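Local coordinates for protein lysozyme (Penaeus vannamei, PDB 6UKC) that probably hydrolyses the beta-1,4 linkages of bacterial peptidoglycan and chitodextrins as a C-type lysozyme of innate immunity, at residues K9-A13 against Y129-C133; L15-Y20 against D86-L91; G56-I60 against A90-A94; A94-R98 against G110-W114. One frame throughout, in Å; residues are numbered along the deposited sequence.

Contact 1: residues K9-A13 against Y129-C133; sequences KCEFA and YMAEC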
loop_
_atom_site.group_PDB
_atom_site.type_symbol
_atom_site.label_atom_id
_atom_site.label_comp_id
_atom_site.label_asym_id
_atom_site.label_seq_id
_atom_site.Cartn_x
_atom_site.Cartn_y
_atom_site.Cartn_z
ATOM N N LYS A 9 -5.870 -12.674 -1.160
ATOM C CA LYS A 9 -4.998 -12.078 -2.211
ATOM C C LYS A 9 -5.804 -11.829 -3.505
ATOM O O LYS A 9 -5.783 -10.707 -4.025
ATOM C CB LYS A 9 -3.804 -13.011 -2.428
ATOM C CG LYS A 9 -2.924 -12.692 -3.622
ATOM C CD LYS A 9 -1.870 -13.752 -3.846
ATOM C CE LYS A 9 -1.188 -13.637 -5.193
ATOM N NZ LYS A 9 -0.065 -14.598 -5.304
ATOM N N CYS A 10 -6.457 -12.856 -4.037
ATOM C CA CYS A 10 -7.283 -12.778 -5.272
ATOM C C CYS A 10 -8.499 -11.884 -5.013
ATOM O O CYS A 10 -8.854 -11.117 -5.916
ATOM C CB CYS A 10 -7.680 -14.168 -5.750
ATOM S SG CYS A 10 -6.225 -15.183 -6.103
ATOM N N GLU A 11 -9.082 -11.927 -3.818
ATOM C CA GLU A 11 -10.203 -11.019 -3.447
ATOM C C GLU A 11 -9.740 -9.558 -3.533
ATOM O O GLU A 11 -10.460 -8.688 -4.053
ATOM C CB GLU A 11 -10.653 -11.341 -2.036
ATOM C CG GLU A 11 -11.878 -10.554 -1.611
ATOM C CD GLU A 11 -12.115 -10.567 -0.113
ATOM O OE1 GLU A 11 -12.948 -9.805 0.338
ATOM O OE2 GLU A 11 -11.457 -11.353 0.589
ATOM N N PHE A 12 -8.551 -9.291 -3.032
ATOM C CA PHE A 12 -7.939 -7.949 -3.061
ATOM C C PHE A 12 -7.634 -7.583 -4.515
ATOM O O PHE A 12 -7.958 -6.421 -4.902
ATOM C CB PHE A 12 -6.703 -7.904 -2.174
ATOM C CG PHE A 12 -6.104 -6.535 -2.031
ATOM C CD1 PHE A 12 -6.856 -5.482 -1.541
ATOM C CD2 PHE A 12 -4.800 -6.298 -2.408
ATOM C CE1 PHE A 12 -6.302 -4.224 -1.408
ATOM C CE2 PHE A 12 -4.258 -5.031 -2.292
ATOM C CZ PHE A 12 -5.005 -4.000 -1.790
ATOM N N ALA A 13 -7.057 -8.513 -5.296
ATOM C CA ALA A 13 -6.796 -8.268 -6.741
ATOM C C ALA A 13 -8.102 -7.898 -7.463
ATOM O O ALA A 13 -8.090 -6.871 -8.198
ATOM C CB ALA A 13 -6.130 -9.461 -7.397
ATOM N N TYR A 129 3.398 -14.493 -10.070
ATOM C CA TYR A 129 2.891 -14.273 -8.688
ATOM C C TYR A 129 1.353 -14.165 -8.699
ATOM O O TYR A 129 0.691 -14.767 -7.801
ATOM C CB TYR A 129 3.609 -13.062 -8.071
ATOM C CG TYR A 129 2.988 -12.527 -6.814
ATOM C CD1 TYR A 129 3.270 -13.099 -5.582
ATOM C CD2 TYR A 129 2.123 -11.442 -6.851
ATOM C CE1 TYR A 129 2.699 -12.619 -4.411
ATOM C CE2 TYR A 129 1.530 -10.961 -5.687
ATOM C CZ TYR A 129 1.814 -11.557 -4.469
ATOM O OH TYR A 129 1.250 -11.107 -3.317
ATOM N N MET A 130 0.788 -13.469 -9.699
ATOM C CA MET A 130 -0.676 -13.250 -9.836
ATOM C C MET A 130 -1.364 -14.432 -10.545
ATOM O O MET A 130 -2.642 -14.419 -10.634
ATOM C CB MET A 130 -0.952 -11.960 -10.613
ATOM C CG MET A 130 -0.595 -10.694 -9.856
ATOM S SD MET A 130 -1.415 -10.589 -8.241
ATOM C CE MET A 130 -3.120 -10.788 -8.745
ATOM N N ALA A 131 -0.603 -15.431 -11.020
ATOM C CA ALA A 131 -1.154 -16.512 -11.869
ATOM C C ALA A 131 -2.296 -17.234 -11.133
ATOM O O ALA A 131 -3.308 -17.560 -11.781
ATOM C CB ALA A 131 -0.069 -17.460 -12.318
ATOM N N GLU A 132 -2.182 -17.460 -9.826
ATOM C CA GLU A 132 -3.235 -18.196 -9.080
ATOM C C GLU A 132 -4.529 -17.377 -9.073
ATOM O O GLU A 132 -5.566 -18.008 -8.871
ATOM C CB GLU A 132 -2.825 -18.490 -7.643
ATOM C CG GLU A 132 -2.862 -17.254 -6.773
ATOM C CD GLU A 132 -2.704 -17.580 -5.308
ATOM O OE1 GLU A 132 -1.666 -17.177 -4.736
ATOM O OE2 GLU A 132 -3.600 -18.263 -4.761
ATOM N N CYS A 133 -4.475 -16.045 -9.258
ATOM C CA CYS A 133 -5.697 -15.188 -9.346
ATOM C C CYS A 133 -6.141 -14.969 -10.797
ATOM O O CYS A 133 -7.354 -14.976 -11.040
ATOM C CB CYS A 133 -5.495 -13.818 -8.724
ATOM S SG CYS A 133 -4.949 -13.894 -7.008
#
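The Lys9 side chain, fully extended with all four chi angles near 180°, lies over a face of the Tyr129 ring: its NZ is 3.6 Å from the ring centroid and 14° off the normal, a cation-pi contact, and its CE adds a CH-pi contact at 4.0 Å. The same ammonium donates to the Tyr129 carbonyl O at 2.6 Å and forms a salt bridge from NZ to Glu132 OE1 at 3.1 Å. Lys9 thus sits as a knob among Tyr129, Met130, Glu132 and Cys133. Beside it the Cys10 SG-Cys133 SG bond (2.0 Å, chi3 -81°) ties helix 9-20, near the N-terminus, to helix 126-134, near the C-terminus, as in other C-type lysozymes, and Ala13 CB meets Met130 CE at 3.6 Å. The segment axes cross at -85°, 9.6 Å apart. Val31 of helix 24-38 packs on both Lys9 and Tyr129, and the Tyr129 hydroxyl hydrogen-bonds to Glu35 of the same helix; Phe12 points instead to Ile57 and Phe58, just ahead of strand 60-61.

Contact 2: residues L15-Y20 against D86-L91; sequences LLKRDY and DITEAL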
loop_
_atom_site.group_PDB
_atom_site.type_symbol
_atom_site.label_atom_id
_atom_site.label_comp_id
_atom_site.label_asym_id
_atom_site.label_seq_id
_atom_site.Cartn_x
_atom_site.Cartn_y
_atom_site.Cartn_z
ATOM N N LEU A 15 -10.874 -6.730 -6.268
ATOM C CA LEU A 15 -11.425 -5.444 -5.762
ATOM C C LEU A 15 -10.768 -4.272 -6.496
ATOM O O LEU A 15 -11.495 -3.324 -6.902
ATOM C CB LEU A 15 -11.161 -5.317 -4.265
ATOM C CG LEU A 15 -11.545 -3.959 -3.693
ATOM C CD1 LEU A 15 -13.062 -3.802 -3.700
ATOM C CD2 LEU A 15 -10.966 -3.764 -2.307
ATOM N N LEU A 16 -9.434 -4.283 -6.581
ATOM C CA LEU A 16 -8.685 -3.194 -7.270
ATOM C C LEU A 16 -9.135 -3.119 -8.745
ATOM O O LEU A 16 -9.252 -1.990 -9.285
ATOM C CB LEU A 16 -7.183 -3.436 -7.126
ATOM C CG LEU A 16 -6.624 -3.366 -5.702
ATOM C CD1 LEU A 16 -5.161 -3.773 -5.695
ATOM C CD2 LEU A 16 -6.763 -1.972 -5.107
ATOM N N LYS A 17 -9.462 -4.257 -9.368
ATOM C CA LYS A 17 -9.912 -4.274 -10.781
ATOM C C LYS A 17 -11.369 -3.801 -10.886
ATOM O O LYS A 17 -11.652 -2.924 -11.709
ATOM C CB LYS A 17 -9.783 -5.668 -11.390
ATOM C CG LYS A 17 -10.250 -5.757 -12.844
ATOM C CD LYS A 17 -9.411 -4.942 -13.820
ATOM C CE LYS A 17 -7.986 -5.458 -13.944
ATOM N NZ LYS A 17 -7.252 -4.788 -15.033
ATOM N N ARG A 18 -12.276 -4.394 -10.120
ATOM C CA ARG A 18 -13.745 -4.145 -10.222
ATOM C C ARG A 18 -14.072 -2.691 -9.833
ATOM O O ARG A 18 -14.761 -1.999 -10.622
ATOM C CB ARG A 18 -14.495 -5.154 -9.344
ATOM C CG ARG A 18 -16.005 -5.145 -9.533
ATOM C CD ARG A 18 -16.745 -5.999 -8.527
ATOM N NE ARG A 18 -16.125 -5.877 -7.205
ATOM C CZ ARG A 18 -15.363 -6.816 -6.611
ATOM N NH1 ARG A 18 -15.131 -7.982 -7.193
ATOM N NH2 ARG A 18 -14.838 -6.587 -5.420
ATOM N N ASP A 19 -13.574 -2.220 -8.687
ATOM C CA ASP A 19 -14.082 -0.975 -8.056
ATOM C C ASP A 19 -13.221 0.231 -8.430
ATOM O O ASP A 19 -13.782 1.357 -8.436
ATOM C CB ASP A 19 -14.151 -1.097 -6.542
ATOM C CG ASP A 19 -15.234 -2.040 -6.068
ATOM O OD1 ASP A 19 -15.808 -2.767 -6.902
ATOM O OD2 ASP A 19 -15.488 -2.032 -4.861
ATOM N N TYR A 20 -11.929 0.023 -8.709
ATOM C CA TYR A 20 -10.930 1.106 -8.937
ATOM C C TYR A 20 -10.393 1.115 -10.374
ATOM O O TYR A 20 -9.639 2.077 -10.694
ATOM C CB TYR A 20 -9.813 0.972 -7.902
ATOM C CG TYR A 20 -10.338 1.115 -6.502
ATOM C CD1 TYR A 20 -10.715 2.363 -6.021
ATOM C CD2 TYR A 20 -10.560 0.009 -5.704
ATOM C CE1 TYR A 20 -11.246 2.512 -4.751
ATOM C CE2 TYR A 20 -11.122 0.143 -4.442
ATOM C CZ TYR A 20 -11.455 1.397 -3.963
ATOM O OH TYR A 20 -11.963 1.538 -2.710
ATOM N N ASP A 86 -12.820 -0.124 4.190
ATOM C CA ASP A 86 -12.810 0.574 2.883
ATOM C C ASP A 86 -11.423 1.175 2.595
ATOM O O ASP A 86 -11.015 2.095 3.346
ATOM C CB ASP A 86 -13.884 1.651 2.869
ATOM C CG ASP A 86 -13.965 2.363 1.546
ATOM O OD1 ASP A 86 -12.964 3.020 1.153
ATOM O OD2 ASP A 86 -15.009 2.235 0.918
ATOM N N ILE A 87 -10.802 0.765 1.473
ATOM C CA ILE A 87 -9.366 1.022 1.146
ATOM C C ILE A 87 -9.230 2.272 0.282
ATOM O O ILE A 87 -8.082 2.631 -0.063
ATOM C CB ILE A 87 -8.731 -0.190 0.435
ATOM C CG1 ILE A 87 -9.389 -0.459 -0.927
ATOM C CG2 ILE A 87 -8.792 -1.390 1.355
ATOM C CD1 ILE A 87 -8.450 -0.915 -2.015
ATOM N N THR A 88 -10.332 2.897 -0.111
ATOM C CA THR A 88 -10.251 4.113 -0.966
ATOM C C THR A 88 -9.078 5.016 -0.533
ATOM O O THR A 88 -8.225 5.337 -1.406
ATOM C CB THR A 88 -11.597 4.849 -1.038
ATOM O OG1 THR A 88 -12.583 3.880 -1.421
ATOM C CG2 THR A 88 -11.562 5.992 -2.031
ATOM N N GLU A 89 -9.036 5.469 0.724
ATOM C CA GLU A 89 -8.065 6.524 1.141
ATOM C C GLU A 89 -6.658 5.917 1.210
ATOM O O GLU A 89 -5.690 6.634 0.879
ATOM C CB GLU A 89 -8.455 7.116 2.490
ATOM C CG GLU A 89 -9.771 7.857 2.474
ATOM C CD GLU A 89 -9.732 9.244 1.864
ATOM O OE1 GLU A 89 -10.696 9.983 2.135
ATOM O OE2 GLU A 89 -8.746 9.589 1.144
ATOM N N ALA A 90 -6.556 4.646 1.631
ATOM C CA ALA A 90 -5.291 3.875 1.646
ATOM C C ALA A 90 -4.708 3.902 0.237
ATOM O O ALA A 90 -3.545 4.330 0.082
ATOM C CB ALA A 90 -5.508 2.459 2.138
ATOM N N LEU A 91 -5.532 3.560 -0.758
ATOM C CA LEU A 91 -5.094 3.502 -2.169
ATOM C C LEU A 91 -4.745 4.926 -2.627
ATOM O O LEU A 91 -3.595 5.131 -3.139
ATOM C CB LEU A 91 -6.212 2.847 -2.979
ATOM C CG LEU A 91 -5.976 2.706 -4.484
ATOM C CD1 LEU A 91 -4.670 1.971 -4.795
ATOM C CD2 LEU A 91 -7.151 2.000 -5.124
HETATM O O HOH W 1 -12.747 -0.634 -0.334
#
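This is a mixed apolar and hydroxyl-mediated contact between the last turns of helix 9-20 and the start of helix 88-105, within the helical part of the lysozyme fold. Tyr20 supplies the largest share, with 84 Å² covered. Leu91 CD2 stands over one face of its ring, 3.8 Å from the centroid and 22° off the normal, a CH-pi contact whose closest pair is Tyr20 CG to Leu91 CD2 at 3.6 Å. Ile87 CD1 is the meeting point of the aliphatic groups: Leu16 CD2 lies 3.7 Å from it and Leu15 CD2 3.8 Å, while Leu16 CD2 also reaches Leu91 CD2 at 4.0 Å. The polar end is built on an Asx turn that caps the incoming helix: Asp86 OD1 accepts from Thr88 N at 2.9 Å and from Thr88 OG1 at 2.7 Å. Tyr20 OH joins this cap through a 2.7 Å hydrogen bond with Thr88 OG1, near the plane of the ring. An ordered water accepts from Ile87 N at 3.0 Å and approaches Tyr20 OH weakly at 3.3 Å. Helix 24-38 completes the apolar packing: Trp30 and Ile27 touch Leu16, and Trp30 touches Leu91.

Contact 3: residues G56-I60 against A90-A94; sequences GIFQI and ALRCA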
loop_
_atom_site.group_PDB
_atom_site.type_symbol
_atom_site.label_atom_id
_atom_site.label_comp_id
_atom_site.label_asym_id
_atom_site.label_seq_id
_atom_site.Cartn_x
_atom_site.Cartn_y
_atom_site.Cartn_z
ATOM N N GLY A 56 -2.428 0.445 8.398
ATOM C CA GLY A 56 -3.298 -0.211 7.406
ATOM C C GLY A 56 -2.573 -1.215 6.524
ATOM O O GLY A 56 -1.428 -1.564 6.807
ATOM N N ILE A 57 -3.252 -1.621 5.458
ATOM C CA ILE A 57 -2.852 -2.660 4.471
ATOM C C ILE A 57 -1.550 -2.261 3.748
ATOM O O ILE A 57 -0.839 -3.209 3.288
ATOM C CB ILE A 57 -4.019 -2.896 3.492
ATOM C CG1 ILE A 57 -3.817 -4.166 2.664
ATOM C CG2 ILE A 57 -4.268 -1.673 2.606
ATOM C CD1 ILE A 57 -5.092 -4.733 2.132
ATOM N N PHE A 58 -1.229 -0.953 3.656
ATOM C CA PHE A 58 -0.013 -0.429 2.959
ATOM C C PHE A 58 0.985 0.141 3.975
ATOM O O PHE A 58 2.011 0.725 3.535
ATOM C CB PHE A 58 -0.373 0.596 1.874
ATOM C CG PHE A 58 -1.182 0.051 0.719
ATOM C CD1 PHE A 58 -0.779 -1.085 0.035
ATOM C CD2 PHE A 58 -2.293 0.716 0.249
ATOM C CE1 PHE A 58 -1.486 -1.569 -1.051
ATOM C CE2 PHE A 58 -3.008 0.234 -0.843
ATOM C CZ PHE A 58 -2.611 -0.916 -1.484
ATOM N N GLN A 59 0.705 -0.030 5.279
ATOM C CA GLN A 59 1.635 0.299 6.386
ATOM C C GLN A 59 2.263 1.662 6.093
ATOM O O GLN A 59 3.485 1.761 6.044
ATOM C CB GLN A 59 2.642 -0.845 6.532
ATOM C CG GLN A 59 2.014 -2.089 7.143
ATOM C CD GLN A 59 1.690 -1.777 8.576
ATOM O OE1 GLN A 59 2.605 -1.601 9.387
ATOM N NE2 GLN A 59 0.396 -1.662 8.878
ATOM N N ILE A 60 1.420 2.671 5.900
ATOM C CA ILE A 60 1.832 4.066 5.603
ATOM C C ILE A 60 2.171 4.758 6.924
ATOM O O ILE A 60 1.359 4.632 7.897
ATOM C CB ILE A 60 0.711 4.791 4.839
ATOM C CG1 ILE A 60 0.507 4.191 3.446
ATOM C CG2 ILE A 60 1.009 6.278 4.786
ATOM C CD1 ILE A 60 -0.859 4.371 2.886
ATOM N N ALA A 90 -6.556 4.646 1.631
ATOM C CA ALA A 90 -5.291 3.875 1.646
ATOM C C ALA A 90 -4.708 3.902 0.237
ATOM O O ALA A 90 -3.545 4.330 0.082
ATOM C CB ALA A 90 -5.508 2.459 2.138
ATOM N N LEU A 91 -5.532 3.560 -0.758
ATOM C CA LEU A 91 -5.094 3.502 -2.169
ATOM C C LEU A 91 -4.745 4.926 -2.627
ATOM O O LEU A 91 -3.595 5.131 -3.139
ATOM C CB LEU A 91 -6.212 2.847 -2.979
ATOM C CG LEU A 91 -5.976 2.706 -4.484
ATOM C CD1 LEU A 91 -4.670 1.971 -4.795
ATOM C CD2 LEU A 91 -7.151 2.000 -5.124
ATOM N N ARG A 92 -5.661 5.889 -2.410
ATOM C CA ARG A 92 -5.422 7.287 -2.840
ATOM C C ARG A 92 -4.051 7.722 -2.290
ATOM O O ARG A 92 -3.219 8.244 -3.079
ATOM C CB ARG A 92 -6.582 8.186 -2.418
ATOM C CG ARG A 92 -6.522 9.595 -2.998
ATOM C CD ARG A 92 -7.770 10.401 -2.645
ATOM N NE ARG A 92 -8.915 9.866 -3.376
ATOM C CZ ARG A 92 -10.095 9.527 -2.845
ATOM N NH1 ARG A 92 -10.350 9.730 -1.563
ATOM N NH2 ARG A 92 -11.050 9.035 -3.614
ATOM N N CYS A 93 -3.772 7.432 -1.013
ATOM C CA CYS A 93 -2.531 7.902 -0.347
ATOM C C CYS A 93 -1.309 7.107 -0.848
ATOM O O CYS A 93 -0.198 7.724 -1.053
ATOM C CB CYS A 93 -2.665 7.848 1.166
ATOM S SG CYS A 93 -1.197 8.458 2.027
ATOM N N ALA A 94 -1.461 5.800 -1.077
ATOM C CA ALA A 94 -0.366 4.974 -1.650
ATOM C C ALA A 94 -0.012 5.531 -3.041
ATOM O O ALA A 94 1.180 5.703 -3.336
ATOM C CB ALA A 94 -0.731 3.497 -1.671
#
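Phe58, Ile60 and Ala90 carry most of the buried surface here, with 60, 58 and 43 Å² covered. The Phe58 ring presents its edge to the helix 88-105 backbone, CD2 lying 3.8 Å from Ala90 O, and the same CD2 packs against Ala94 CB at 3.7 Å and Ala90 CB at 4.1 Å. Ile60 packs on the same turn, reaching from Ala90 to Cys93: its CD1 is 3.9 Å from Ala90 O and its CG2 4.2 Å from Cys93 SG, a sulfur held in a disulfide with Cys75. Ala90 receives a third neighbour where Ile57 CG2 stands 4.3 Å from its CB. Segment 56-60 opens with a type I beta turn from Gly56 to Gln59 (Gln59 N to Gly56 O 3.0 Å), overlapping a G1 beta bulge at Gln59 and Ile60. The contact therefore sets the sheet-side turn against the long helix, at the junction of the helical and beta lobes of the C-type lysozyme fold; Phe12 of helix 9-20 and Trp30 of helix 24-38 also pack on Phe58. The groups facing Ala90 O are carbon and its helical bond from Ala94 N (2.8 Å) is intact, so burial and close packing hold the segments, not directed bonds.

Contact 4: residues A94-R98 against G110-W114; sequences AETIR and GYSAW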
loop_
_atom_site.group_PDB
_atom_site.type_symbol
_atom_site.label_atom_id
_atom_site.label_comp_id
_atom_site.label_asym_id
_atom_site.label_seq_id
_atom_site.Cartn_x
_atom_site.Cartn_y
_atom_site.Cartn_z
ATOM N N ALA A 94 -1.461 5.800 -1.077
ATOM C CA ALA A 94 -0.366 4.974 -1.650
ATOM C C ALA A 94 -0.012 5.531 -3.041
ATOM O O ALA A 94 1.180 5.703 -3.336
ATOM C CB ALA A 94 -0.731 3.497 -1.671
ATOM N N GLU A 95 -0.996 5.891 -3.863
ATOM C CA GLU A 95 -0.693 6.435 -5.217
ATOM C C GLU A 95 0.065 7.759 -5.107
ATOM O O GLU A 95 0.871 8.042 -6.016
ATOM C CB GLU A 95 -1.977 6.640 -6.006
ATOM C CG GLU A 95 -2.591 5.317 -6.411
ATOM C CD GLU A 95 -3.896 5.425 -7.172
ATOM O OE1 GLU A 95 -4.209 4.504 -7.932
ATOM O OE2 GLU A 95 -4.592 6.426 -6.979
ATOM N N THR A 96 -0.241 8.579 -4.096
ATOM C CA THR A 96 0.513 9.828 -3.796
ATOM C C THR A 96 1.944 9.496 -3.343
ATOM O O THR A 96 2.893 10.231 -3.756
ATOM C CB THR A 96 -0.195 10.652 -2.716
ATOM O OG1 THR A 96 -1.448 10.989 -3.291
ATOM C CG2 THR A 96 0.556 11.904 -2.305
ATOM N N ILE A 97 2.100 8.488 -2.470
ATOM C CA ILE A 97 3.456 8.043 -2.021
ATOM C C ILE A 97 4.250 7.594 -3.258
ATOM O O ILE A 97 5.390 8.072 -3.435
ATOM C CB ILE A 97 3.359 6.948 -0.945
ATOM C CG1 ILE A 97 2.766 7.514 0.352
ATOM C CG2 ILE A 97 4.709 6.269 -0.713
ATOM C CD1 ILE A 97 2.410 6.470 1.357
ATOM N N ARG A 98 3.659 6.748 -4.102
ATOM C CA ARG A 98 4.248 6.310 -5.395
ATOM C C ARG A 98 4.539 7.528 -6.286
ATOM O O ARG A 98 5.637 7.597 -6.836
ATOM C CB ARG A 98 3.318 5.349 -6.147
ATOM C CG ARG A 98 4.033 4.581 -7.254
ATOM C CD ARG A 98 3.100 3.798 -8.169
ATOM N NE ARG A 98 2.069 4.667 -8.697
ATOM C CZ ARG A 98 0.803 4.330 -8.900
ATOM N NH1 ARG A 98 0.384 3.103 -8.623
ATOM N NH2 ARG A 98 -0.051 5.236 -9.362
ATOM N N GLY A 110 8.693 4.450 -8.167
ATOM C CA GLY A 110 7.633 4.904 -7.244
ATOM C C GLY A 110 7.436 3.947 -6.077
ATOM O O GLY A 110 7.233 4.410 -4.928
ATOM N N TYR A 111 7.497 2.641 -6.320
ATOM C CA TYR A 111 7.156 1.648 -5.267
ATOM C C TYR A 111 8.326 1.428 -4.304
ATOM O O TYR A 111 8.104 0.751 -3.291
ATOM C CB TYR A 111 6.707 0.334 -5.890
ATOM C CG TYR A 111 5.463 0.432 -6.730
ATOM C CD1 TYR A 111 4.213 0.582 -6.152
ATOM C CD2 TYR A 111 5.522 0.287 -8.104
ATOM C CE1 TYR A 111 3.056 0.632 -6.916
ATOM C CE2 TYR A 111 4.373 0.339 -8.881
ATOM C CZ TYR A 111 3.134 0.508 -8.288
ATOM O OH TYR A 111 2.001 0.527 -9.067
ATOM N N SER A 112 9.507 1.987 -4.587
ATOM C CA SER A 112 10.736 1.791 -3.775
ATOM C C SER A 112 10.589 2.458 -2.398
ATOM O O SER A 112 11.447 2.209 -1.550
ATOM C CB SER A 112 11.976 2.233 -4.509
ATOM O OG SER A 112 12.059 3.642 -4.607
ATOM N N ALA A 113 9.495 3.195 -2.148
ATOM C CA ALA A 113 9.128 3.782 -0.834
ATOM C C ALA A 113 8.737 2.680 0.162
ATOM O O ALA A 113 8.747 2.960 1.382
ATOM C CB ALA A 113 8.006 4.775 -0.992
ATOM N N TRP A 114 8.434 1.472 -0.325
ATOM C CA TRP A 114 8.013 0.314 0.514
ATOM C C TRP A 114 9.165 -0.679 0.702
ATOM O O TRP A 114 9.698 -1.173 -0.315
ATOM C CB TRP A 114 6.801 -0.379 -0.108
ATOM C CG TRP A 114 5.517 0.337 0.159
ATOM C CD1 TRP A 114 4.695 0.153 1.234
ATOM C CD2 TRP A 114 4.905 1.348 -0.656
ATOM N NE1 TRP A 114 3.619 0.987 1.144
ATOM C CE2 TRP A 114 3.708 1.716 -0.012
ATOM C CE3 TRP A 114 5.224 1.951 -1.874
ATOM C CZ2 TRP A 114 2.852 2.680 -0.535
ATOM C CZ3 TRP A 114 4.376 2.901 -2.389
ATOM C CH2 TRP A 114 3.204 3.255 -1.729
#
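Ile97 and Trp114 form the apolar centre, Ile97 CG2 touching Trp114 CH2 at 3.5 Å and Ala113 CB at 3.6 Å. In this C-type lysozyme fold the loop that follows helix 88-105 doubles back on that helix before entering helix 115-121, with Trp114 at its N-cap. The indole reaches one turn back toward the helix N-terminus, to Ala94: CZ2 is 3.8 Å from Ala94 CB, and CH2 brings the ring edge 3.6 Å from Ala94 O, whose helical bond from Arg98 N (2.8 Å) is kept. The other end of the indole is occupied too, NE1 bonding to Phe58 O, while Trp30 of helix 24-38 meets both the Trp114 and the Tyr111 rings edge-to-face.

Outward from this centre the backbones close in, the CA atoms of Arg98 and Gly110 being 4.1 Å apart. Arg98 CA makes a CA-H...O contact with Gly110 O, 3.6 Å and 173° at the hydrogen, and Arg98 O lies 3.4 Å from Gly110 CA. A CB on Gly110 would stand 2.4 Å from Arg98 CG, a clash, so this proximity depends on glycine. Toward the polar edge Arg98 CD makes a CH-pi contact, 3.6 Å from the Tyr111 centroid and 25° off the normal, and Arg98 NH1, which also has a long, weak ion pair with Asp26, donates a weak 3.1 Å hydrogen bond to Tyr111 OH at 135°.

Helix 88-105 is common to contacts 2, 3 and 4: contacts 2 and 3 share Ala90 and Leu91, with centres 10 Å apart, and contacts 3 and 4 share Ala94, 9 Å apart. The latter pair also meet directly, through Phe58 O to Trp114 NE1 at 2.9 Å, a probable hydrogen bond, and Ile60 CG1 to Ile97 CD1 at 3.6 Å. Contact 1 joins this group through Phe12, whose CE1 lies 4.0 Å from Ile87 CD1 and 3.8 Å from Ile57 CD1; its nearest atoms remain about 9 Å from contact 4. In C-type lysozymes the substrate cleft runs between the helical and beta lobes, and contact 3, which sets the turn before strand 60-61 against helix 88-105, lies at that junction.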